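Local coordinates for defective in germ line development protein 3, isoform a (Caenorhabditis elegans, PDB 3N89) that probably acts in germline development through four KH domains, a family best known for RNA binding, which pack into one globular platform, at residues Gln199-Ser204 / Tyr237-Val242; Gln208-Ile213 / Met256-Ile261; Arg170-Leu175 / Glu183-Leu188; Thr28-Asn33 / Thr330-Val335. All blocks are in the same frame, centred on the assembly; numbering follows the deposited sequence.

Contact 1: Gln199-Ser204 / Tyr237-Val242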
# COMPACT_ATOMS: atom_id res chain seq x y z
N GLN A 199 7.60 4.25 11.37
CA GLN A 199 8.32 3.93 10.14
C GLN A 199 7.98 4.82 8.93
O GLN A 199 8.81 5.01 8.04
CB GLN A 199 8.08 2.46 9.78
CG GLN A 199 8.93 1.93 8.63
CD GLN A 199 8.47 0.56 8.14
OE1 GLN A 199 8.23 -0.35 8.93
NE2 GLN A 199 8.36 0.41 6.82
N VAL A 200 6.76 5.35 8.89
CA VAL A 200 6.34 6.19 7.77
C VAL A 200 6.57 7.68 8.01
O VAL A 200 7.23 8.36 7.22
CB VAL A 200 4.83 5.99 7.45
CG1 VAL A 200 4.43 6.89 6.28
CG2 VAL A 200 4.54 4.52 7.13
N LEU A 201 6.01 8.19 9.11
CA LEU A 201 6.14 9.59 9.46
C LEU A 201 7.49 9.96 10.07
O LEU A 201 8.03 11.03 9.82
CB LEU A 201 5.03 9.99 10.42
CG LEU A 201 3.72 10.52 9.82
CD1 LEU A 201 2.97 9.42 9.10
CD2 LEU A 201 2.89 11.09 10.94
N GLY A 202 8.00 9.06 10.90
CA GLY A 202 9.27 9.31 11.56
C GLY A 202 9.17 8.90 13.02
O GLY A 202 8.07 8.70 13.55
N SER A 203 10.33 8.77 13.67
CA SER A 203 10.40 8.39 15.08
C SER A 203 11.31 9.37 15.82
O SER A 203 11.95 10.22 15.21
CB SER A 203 10.95 6.97 15.20
OG SER A 203 10.77 6.44 16.50
N SER A 204 11.38 9.25 17.14
CA SER A 204 12.22 10.14 17.94
C SER A 204 13.67 10.12 17.48
O SER A 204 14.39 11.10 17.64
CB SER A 204 12.16 9.74 19.42
OG SER A 204 12.78 8.48 19.61
N TYR A 237 -4.59 5.42 11.99
CA TYR A 237 -4.00 6.75 12.15
C TYR A 237 -4.33 7.56 10.90
O TYR A 237 -4.07 7.11 9.79
CB TYR A 237 -2.48 6.62 12.28
CG TYR A 237 -1.72 7.88 12.65
CD1 TYR A 237 -1.61 8.29 13.98
CD2 TYR A 237 -1.04 8.61 11.68
CE1 TYR A 237 -0.84 9.40 14.34
CE2 TYR A 237 -0.27 9.72 12.02
CZ TYR A 237 -0.17 10.11 13.35
OH TYR A 237 0.62 11.19 13.68
N GLU A 238 -4.88 8.76 11.08
CA GLU A 238 -5.23 9.59 9.93
C GLU A 238 -4.26 10.72 9.63
O GLU A 238 -3.92 11.52 10.50
CB GLU A 238 -6.63 10.17 10.12
CG GLU A 238 -7.09 11.06 8.97
N ILE A 239 -3.81 10.76 8.37
CA ILE A 239 -2.89 11.79 7.88
C ILE A 239 -3.71 12.67 6.94
O ILE A 239 -4.24 12.17 5.95
CB ILE A 239 -1.74 11.16 7.05
CG1 ILE A 239 -0.93 10.19 7.92
CG2 ILE A 239 -0.83 12.25 6.50
CD1 ILE A 239 0.19 9.50 7.16
N LYS A 240 -3.83 13.97 7.24
CA LYS A 240 -4.60 14.85 6.37
C LYS A 240 -3.73 15.66 5.42
O LYS A 240 -2.81 16.37 5.84
CB LYS A 240 -5.47 15.82 7.18
CG LYS A 240 -6.53 16.48 6.31
CD LYS A 240 -7.55 17.29 7.09
CE LYS A 240 -7.03 18.65 7.48
NZ LYS A 240 -8.15 19.53 7.95
N VAL A 241 -4.03 15.57 4.13
CA VAL A 241 -3.27 16.27 3.10
C VAL A 241 -4.13 17.36 2.45
O VAL A 241 -5.30 17.12 2.15
CB VAL A 241 -2.82 15.27 2.00
CG1 VAL A 241 -1.95 15.95 0.98
CG2 VAL A 241 -2.05 14.12 2.62
N VAL A 242 -3.58 18.56 2.25
CA VAL A 242 -4.32 19.66 1.63
C VAL A 242 -3.54 20.31 0.49
O VAL A 242 -2.31 20.33 0.51
CB VAL A 242 -4.68 20.77 2.66
CG1 VAL A 242 -5.33 21.95 1.95
CG2 VAL A 242 -5.60 20.22 3.73

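Contact 2: Gln208-Ile213 / Met256-Ile261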
# COMPACT_ATOMS: atom_id res chain seq x y z
N GLN A 208 11.86 13.75 10.34
CA GLN A 208 10.40 13.80 10.17
C GLN A 208 10.17 13.73 8.66
O GLN A 208 10.45 14.68 7.93
CB GLN A 208 9.84 15.10 10.76
CG GLN A 208 10.00 15.20 12.28
CD GLN A 208 9.50 16.53 12.86
OE1 GLN A 208 9.27 16.64 14.08
NE2 GLN A 208 9.33 17.53 12.01
N LEU A 209 9.65 12.59 8.20
CA LEU A 209 9.43 12.34 6.77
C LEU A 209 8.35 13.08 5.99
O LEU A 209 8.46 13.20 4.77
CB LEU A 209 9.25 10.84 6.54
CG LEU A 209 10.35 10.12 5.74
CD1 LEU A 209 11.72 10.57 6.22
CD2 LEU A 209 10.17 8.62 5.89
N MET A 210 7.31 13.58 6.65
CA MET A 210 6.27 14.29 5.91
C MET A 210 6.73 15.66 5.43
O MET A 210 6.49 16.03 4.28
CB MET A 210 5.00 14.41 6.75
CG MET A 210 4.33 13.08 7.07
SD MET A 210 3.65 12.23 5.62
CE MET A 210 5.08 11.30 5.04
N PRO A 211 7.39 16.45 6.30
CA PRO A 211 7.87 17.78 5.90
C PRO A 211 8.55 17.76 4.53
O PRO A 211 8.42 18.71 3.75
CB PRO A 211 8.82 18.16 7.02
CG PRO A 211 8.14 17.56 8.22
CD PRO A 211 7.72 16.19 7.72
N VAL A 212 9.27 16.68 4.25
CA VAL A 212 9.97 16.54 2.97
C VAL A 212 8.95 16.48 1.84
O VAL A 212 9.15 17.08 0.78
CB VAL A 212 10.83 15.25 2.94
CG1 VAL A 212 11.43 15.05 1.54
CG2 VAL A 212 11.93 15.33 3.98
N ILE A 213 7.86 15.75 2.06
CA ILE A 213 6.83 15.63 1.04
C ILE A 213 6.19 16.99 0.77
O ILE A 213 6.01 17.37 -0.38
CB ILE A 213 5.75 14.61 1.45
CG1 ILE A 213 6.35 13.20 1.45
CG2 ILE A 213 4.56 14.69 0.50
CD1 ILE A 213 5.34 12.10 1.67
N MET A 256 2.37 6.69 0.00
CA MET A 256 2.25 5.26 -0.31
C MET A 256 3.57 4.59 -0.70
O MET A 256 3.70 3.38 -0.55
CB MET A 256 1.22 5.02 -1.42
CG MET A 256 -0.22 5.35 -1.05
SD MET A 256 -1.45 4.40 -2.01
CE MET A 256 -0.81 4.62 -3.71
N ASP A 257 4.53 5.35 -1.21
CA ASP A 257 5.81 4.75 -1.57
C ASP A 257 6.52 4.30 -0.29
O ASP A 257 7.45 3.49 -0.34
CB ASP A 257 6.72 5.76 -2.29
CG ASP A 257 6.37 5.94 -3.77
OD1 ASP A 257 5.84 5.00 -4.40
OD2 ASP A 257 6.67 7.03 -4.29
N LEU A 258 6.09 4.84 0.86
CA LEU A 258 6.71 4.52 2.15
C LEU A 258 6.12 3.31 2.85
O LEU A 258 6.74 2.75 3.76
CB LEU A 258 6.63 5.73 3.09
CG LEU A 258 7.46 6.97 2.75
CD1 LEU A 258 7.32 8.02 3.85
CD2 LEU A 258 8.91 6.58 2.60
N LEU A 259 4.92 2.91 2.44
CA LEU A 259 4.24 1.76 3.02
C LEU A 259 5.14 0.53 2.96
O LEU A 259 5.74 0.26 1.93
CB LEU A 259 2.95 1.46 2.26
CG LEU A 259 1.75 2.35 2.56
CD1 LEU A 259 0.64 2.03 1.59
CD2 LEU A 259 1.29 2.14 4.00
N PRO A 260 5.24 -0.22 4.07
CA PRO A 260 6.08 -1.42 4.10
C PRO A 260 5.51 -2.53 3.22
O PRO A 260 4.31 -2.56 2.95
CB PRO A 260 6.09 -1.79 5.58
CG PRO A 260 4.73 -1.38 6.03
CD PRO A 260 4.57 -0.02 5.37
N ILE A 261 6.38 -3.44 2.80
CA ILE A 261 5.98 -4.55 1.94
C ILE A 261 6.86 -5.74 2.31
O ILE A 261 8.00 -5.56 2.74
CB ILE A 261 6.20 -4.17 0.45
CG1 ILE A 261 5.39 -5.08 -0.46
CG2 ILE A 261 7.69 -4.27 0.09
CD1 ILE A 261 5.30 -4.55 -1.88

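Contact 3: Arg170-Leu175 / Glu183-Leu188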
# COMPACT_ATOMS: atom_id res chain seq x y z
N ARG A 170 -12.98 20.65 -14.26
CA ARG A 170 -14.10 21.14 -15.06
C ARG A 170 -15.05 21.85 -14.10
O ARG A 170 -15.63 22.88 -14.42
CB ARG A 170 -14.82 19.98 -15.77
CZ ARG A 170 -14.12 16.55 -19.38
N LEU A 171 -15.16 21.29 -12.89
CA LEU A 171 -16.03 21.86 -11.87
C LEU A 171 -15.53 23.20 -11.35
O LEU A 171 -16.33 24.09 -11.08
CB LEU A 171 -16.20 20.88 -10.72
CG LEU A 171 -17.46 20.00 -10.83
CD1 LEU A 171 -17.47 19.28 -12.17
CD2 LEU A 171 -17.49 19.02 -9.67
N ASN A 172 -14.23 23.34 -11.19
CA ASN A 172 -13.71 24.61 -10.70
C ASN A 172 -14.12 25.69 -11.69
O ASN A 172 -14.74 26.69 -11.32
CB ASN A 172 -12.20 24.55 -10.54
CG ASN A 172 -11.79 23.79 -9.30
OD1 ASN A 172 -12.37 24.00 -8.23
ND2 ASN A 172 -10.80 22.91 -9.42
N GLU A 173 -13.79 25.46 -12.96
CA GLU A 173 -14.14 26.37 -14.03
C GLU A 173 -15.59 26.81 -13.90
O GLU A 173 -15.89 28.01 -13.90
CB GLU A 173 -13.96 25.67 -15.38
CG GLU A 173 -12.52 25.42 -15.77
CD GLU A 173 -12.40 24.37 -16.86
OE1 GLU A 173 -13.20 24.41 -17.81
OE2 GLU A 173 -11.49 23.51 -16.78
N ILE A 174 -16.48 25.83 -13.78
CA ILE A 174 -17.92 26.06 -13.66
C ILE A 174 -18.35 26.72 -12.35
O ILE A 174 -19.43 27.31 -12.28
CB ILE A 174 -18.70 24.73 -13.87
CG1 ILE A 174 -18.89 24.48 -15.37
CG2 ILE A 174 -20.05 24.76 -13.16
CD1 ILE A 174 -19.78 23.29 -15.70
N LEU A 175 -17.52 26.64 -11.32
CA LEU A 175 -17.89 27.24 -10.03
C LEU A 175 -17.27 28.61 -9.77
O LEU A 175 -17.72 29.33 -8.88
CB LEU A 175 -17.54 26.30 -8.87
CG LEU A 175 -18.29 24.97 -8.87
CD1 LEU A 175 -17.87 24.13 -7.67
CD2 LEU A 175 -19.79 25.25 -8.83
N GLU A 183 -6.53 27.90 -3.73
CA GLU A 183 -5.38 27.02 -3.97
C GLU A 183 -5.15 25.91 -2.95
O GLU A 183 -4.09 25.29 -2.93
CB GLU A 183 -4.11 27.86 -4.11
CG GLU A 183 -4.08 28.71 -5.38
CD GLU A 183 -2.81 29.52 -5.50
OE1 GLU A 183 -2.57 30.37 -4.61
OE2 GLU A 183 -2.06 29.32 -6.47
N ASN A 184 -6.15 25.65 -2.12
CA ASN A 184 -6.09 24.60 -1.12
C ASN A 184 -7.52 24.12 -0.93
O ASN A 184 -7.99 23.90 0.18
CB ASN A 184 -5.55 25.15 0.20
CG ASN A 184 -4.04 25.32 0.19
OD1 ASN A 184 -3.45 25.76 -0.80
ND2 ASN A 184 -3.39 24.96 1.30
N ASN A 185 -8.20 23.95 -2.07
CA ASN A 185 -9.59 23.54 -2.13
C ASN A 185 -9.76 22.02 -2.13
O ASN A 185 -10.86 21.52 -2.35
CB ASN A 185 -10.22 24.14 -3.39
CG ASN A 185 -11.70 24.44 -3.22
OD1 ASN A 185 -12.53 23.98 -4.00
ND2 ASN A 185 -12.03 25.24 -2.22
N PHE A 186 -8.68 21.29 -1.89
CA PHE A 186 -8.74 19.82 -1.88
C PHE A 186 -8.10 19.18 -0.65
O PHE A 186 -7.05 19.61 -0.18
CB PHE A 186 -8.08 19.26 -3.14
CG PHE A 186 -8.90 19.46 -4.38
CD1 PHE A 186 -9.91 18.57 -4.71
CD2 PHE A 186 -8.68 20.56 -5.20
CE1 PHE A 186 -10.68 18.76 -5.85
CE2 PHE A 186 -9.44 20.76 -6.34
CZ PHE A 186 -10.45 19.86 -6.66
N THR A 187 -8.75 18.15 -0.14
CA THR A 187 -8.27 17.44 1.04
C THR A 187 -8.39 15.93 0.87
O THR A 187 -9.43 15.44 0.42
CB THR A 187 -9.09 17.84 2.28
OG1 THR A 187 -9.11 19.26 2.41
CG2 THR A 187 -8.47 17.22 3.53
N LEU A 188 -7.33 15.21 1.23
CA LEU A 188 -7.34 13.75 1.15
C LEU A 188 -7.02 13.18 2.52
O LEU A 188 -6.11 13.65 3.20
CB LEU A 188 -6.31 13.23 0.14
CG LEU A 188 -6.25 11.69 0.09
CD1 LEU A 188 -6.43 11.21 -1.35
CD2 LEU A 188 -4.94 11.19 0.68

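Contact 4: Thr28-Asn33 / Thr330-Val335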
# COMPACT_ATOMS: atom_id res chain seq x y z
N THR A 28 8.87 -20.95 -5.24
CA THR A 28 8.14 -20.11 -6.19
C THR A 28 6.71 -19.87 -5.74
O THR A 28 5.96 -19.16 -6.40
CB THR A 28 8.10 -20.75 -7.59
OG1 THR A 28 7.02 -21.69 -7.66
CG2 THR A 28 9.41 -21.45 -7.90
N ARG A 29 6.35 -20.49 -4.63
CA ARG A 29 5.01 -20.35 -4.06
C ARG A 29 5.17 -19.40 -2.90
O ARG A 29 5.67 -19.78 -1.84
CB ARG A 29 4.51 -21.70 -3.56
CG ARG A 29 4.52 -22.79 -4.62
CD ARG A 29 3.60 -22.46 -5.77
NE ARG A 29 2.23 -22.29 -5.32
CZ ARG A 29 1.21 -22.07 -6.14
NH1 ARG A 29 1.41 -22.00 -7.45
NH2 ARG A 29 -0.02 -21.92 -5.65
N VAL A 30 4.74 -18.16 -3.07
CA VAL A 30 4.92 -17.17 -2.02
C VAL A 30 3.70 -16.30 -1.78
O VAL A 30 2.80 -16.24 -2.61
CB VAL A 30 6.11 -16.24 -2.36
CG1 VAL A 30 7.31 -17.06 -2.81
CG2 VAL A 30 5.71 -15.26 -3.44
N THR A 31 3.70 -15.62 -0.63
CA THR A 31 2.63 -14.70 -0.27
C THR A 31 3.22 -13.28 -0.20
O THR A 31 4.28 -13.08 0.39
CB THR A 31 2.04 -15.02 1.12
OG1 THR A 31 1.32 -16.26 1.07
CG2 THR A 31 1.09 -13.90 1.56
N LEU A 32 2.54 -12.32 -0.81
CA LEU A 32 3.00 -10.94 -0.76
C LEU A 32 2.10 -10.19 0.23
O LEU A 32 0.89 -10.45 0.31
CB LEU A 32 2.94 -10.28 -2.14
CG LEU A 32 3.37 -8.81 -2.20
CD1 LEU A 32 4.80 -8.66 -1.68
CD2 LEU A 32 3.27 -8.30 -3.63
N ASN A 33 2.68 -9.27 0.99
CA ASN A 33 1.93 -8.50 1.98
C ASN A 33 2.02 -7.02 1.68
O ASN A 33 3.10 -6.49 1.47
CB ASN A 33 2.48 -8.75 3.39
CG ASN A 33 2.50 -10.21 3.75
OD1 ASN A 33 1.46 -10.87 3.80
ND2 ASN A 33 3.69 -10.74 4.01
N THR A 330 14.99 -8.79 -6.69
CA THR A 330 16.40 -9.09 -6.94
C THR A 330 16.96 -9.89 -5.76
O THR A 330 17.68 -10.87 -5.94
CB THR A 330 17.24 -7.81 -7.08
OG1 THR A 330 16.78 -7.07 -8.22
CG2 THR A 330 18.71 -8.14 -7.25
N ALA A 331 16.61 -9.44 -4.55
CA ALA A 331 17.06 -10.11 -3.34
C ALA A 331 16.51 -11.53 -3.35
O ALA A 331 17.18 -12.48 -2.93
CB ALA A 331 16.57 -9.36 -2.12
N TYR A 332 15.28 -11.67 -3.84
CA TYR A 332 14.63 -12.97 -3.91
C TYR A 332 15.40 -13.89 -4.86
O TYR A 332 15.76 -15.01 -4.50
CB TYR A 332 13.19 -12.80 -4.41
CG TYR A 332 12.43 -14.09 -4.58
CD1 TYR A 332 12.09 -14.88 -3.49
CD2 TYR A 332 12.03 -14.50 -5.85
CE1 TYR A 332 11.36 -16.05 -3.66
CE2 TYR A 332 11.29 -15.68 -6.03
CZ TYR A 332 10.96 -16.44 -4.93
OH TYR A 332 10.22 -17.58 -5.10
N GLN A 333 15.64 -13.42 -6.08
CA GLN A 333 16.37 -14.22 -7.06
C GLN A 333 17.66 -14.79 -6.46
O GLN A 333 18.03 -15.93 -6.75
CB GLN A 333 16.71 -13.38 -8.29
CG GLN A 333 17.17 -14.19 -9.49
CD GLN A 333 17.64 -13.31 -10.64
OE1 GLN A 333 16.92 -12.43 -11.10
NE2 GLN A 333 18.86 -13.55 -11.11
N LYS A 334 18.34 -14.01 -5.62
CA LYS A 334 19.59 -14.45 -5.01
C LYS A 334 19.45 -15.63 -4.05
O LYS A 334 20.37 -16.45 -3.96
CB LYS A 334 20.29 -13.30 -4.29
CG LYS A 334 21.09 -12.37 -5.21
CD LYS A 334 22.05 -11.51 -4.41
CE LYS A 334 22.87 -10.58 -5.31
NZ LYS A 334 22.06 -9.47 -5.90
N VAL A 335 18.34 -15.71 -3.32
CA VAL A 335 18.17 -16.82 -2.40
C VAL A 335 17.94 -18.12 -3.16
O VAL A 335 18.55 -19.14 -2.87
CB VAL A 335 17.01 -16.59 -1.38
CG1 VAL A 335 15.81 -15.96 -2.06
CG2 VAL A 335 16.60 -17.92 -0.74

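Contact 1: Gln199-Ser204 / Tyr237-Val242
The phenol ring of Tyr237 is the flat group of this contact, and Leu201 reaches it obliquely through one methyl. Leu201 CD2 lies 3.6 Å from Tyr237 CE2, and the same methyl is 3.6 Å from Tyr237 OH, so it rests at the outer end of the ring on the CE2 side. The other branch goes elsewhere: Leu201 CD1 meets Ile239 CD1 at 3.4 Å, with Ile239 CG1 further back at 4.1 Å from that methyl. One leucine thus divides its two methyls between an aromatic and an aliphatic partner two positions apart on one side of strand 236-242. With chi1 at -172°, the ring of Tyr237 extends opposite the main-chain nitrogen and off the strand, to meet the leucine coming the opposite way. The interaction across the segments is apolar; the phenol hydroxyl finds its polar partner at Pro224 O. Leu201 supplies 64 of the 130 Å² buried between the segments, and an alanine here would probably open a gap beside both the Tyr237 ring and Ile239 CD1. Around the contact, Tyr223 adds to the surroundings of both Leu201 and Tyr237, and Ile221 of strand 220-222 touches Ile239. Strand 236-242 lies between that short strand and strand 186-193, while Val200 of helix 197-200 rests on Leu192 of strand 186-193.

Contact 2: Gln208-Ile213 / Met256-Ile261
Leu258 sets its CG anti to the carbonyl carbon (chi1 -68°) and then continues extended, which pushes its CD1 methyl out between Leu209 and Met210. Met210 arrives differently: its chain bends at both chi2 (-66°) and chi3 (87°), bringing the terminal methyl back toward Leu258 although CB does not aim there. The result is one methyl with two partners. Leu258 CD1 lies 3.6 Å from Leu209 CD2, and Met210 CE approaches the same CD1 at 4.1 Å. Leu209 also offers its branch point, since its CG is 4.1 Å from Leu258 CD1. The leucines meet at a slant, whereas Met210 runs past Leu258 antiparallel to it. All three residues are buried, and the contacts within the 114 Å² buried are between apolar side chains. Phe363 touches Leu209 as well, and one turn further on Ile213 packs against Ala251, Tyr254 and Ile255 of helix 245-257. Helix 209-217 therefore packs against the C-terminal half of helix 245-257, the arrangement of the type I KH fold, beta-alpha-alpha-beta-beta-alpha, in which the helices lie on one face of an antiparallel sheet. Here Leu258 sits just where the chain passes into strand 260-268 of the next KH domain.

Contact 3: Arg170-Leu175 / Glu183-Leu188
Asn172 turns its side chain from helix 161-175 toward the rim of the Phe186 ring. Its CG is anti to the carbonyl carbon (chi1 -77°), which carries the amide off the helix, and the turn at chi2 (-45°) puts ND2 foremost toward the ring. Phe186 uses a similar first torsion; although its CB does not aim at the helix, the far end of the ring swings round to it, and the two side chains approach from opposite directions. Asn172 ND2 is 4.0 Å from Phe186 CE2 and 4.1 Å from Phe186 CZ, in the plane of the ring and at its edge. The amide stands almost perpendicular to that plane, at 86°. An N-H over the aromatic face would be an N-H-pi contact, but this edge-on placing makes the meeting one of van der Waals touch. The area buried is correspondingly modest, 78 Å², of which Asn172 provides 43. Backbone bonds of Thr187 with Phe109 and of Leu188 with Val241 place strand 186-193 between strands 105-111 and 236-242. Helix 161-175 meets two of these strands through Asn172, which touches Met110 of strand 105-111 as well as Phe186; Met110 and Val108 also pack on the ring.

Contact 4: Thr28-Asn33 / Thr330-Val335
Tyr332 sends its side chain from helix 325-335 to the start of strand 29-35, meeting Val30 and the backbone of Thr28. At its root, CB and CG serve as the stem: CG is anti to the backbone N (chi1 177°), which directs the ring away from the helix and toward the strand. Further out, CE1 comes to 4.3 Å from Val30 CG1, an oblique approach of the methyl to the ring. The tip makes the nearer contacts. Tyr332 OH is 3.7 Å from Val30 CG1, and 3.5 Å from Thr28 CA. Thr28 takes part through its main chain, because its CB is directed away from the helix; its N is 3.6 Å from Tyr332 OH but is hydrogen-bonded to Asn26 OD1. The hydroxyl has its own acceptor in Pro27 O, so the tyrosine ends on a backbone carbonyl two residues before the strand. Val30 sets CG1 anti to its carbonyl carbon (chi1 -47°), which points that methyl toward the hydroxyl end of the ring. Of the 93 Å² buried, Tyr332 accounts for 53. Around the ring, Phe90 stacks with it and Phe265 meets it edge-to-face. Strand 29-35 runs between strands 83-87 and 260-268, with Val30 also touching Met263 and Phe265, so helix 325-335 of the fourth KH domain packs against a sheet to which the first contributes.

Contacts 1 and 2 are neighbours, with centres 8 Å apart, and are joined by a probable hydrogen bond from Leu209 N to Leu201 O at 2.8 Å. Both are aliphatic-rich and lie nearer the centre of the chain than the others. Contact 2 is wholly buried, while contacts 1, 3 and 4 each pair two buried residues with a partly exposed one. Contact 3, whose centre is about 26 Å from the chain's centre, rests on an amide at a ring edge. It shares the six-stranded sheet with contact 1, through adjacent strands 186-193 and 236-242. Contact 4 lies opposite contacts 1 and 3; its seven-stranded sheet also receives contact 2, and its tyrosine combines apolar packing with a hydrogen-bonded tip.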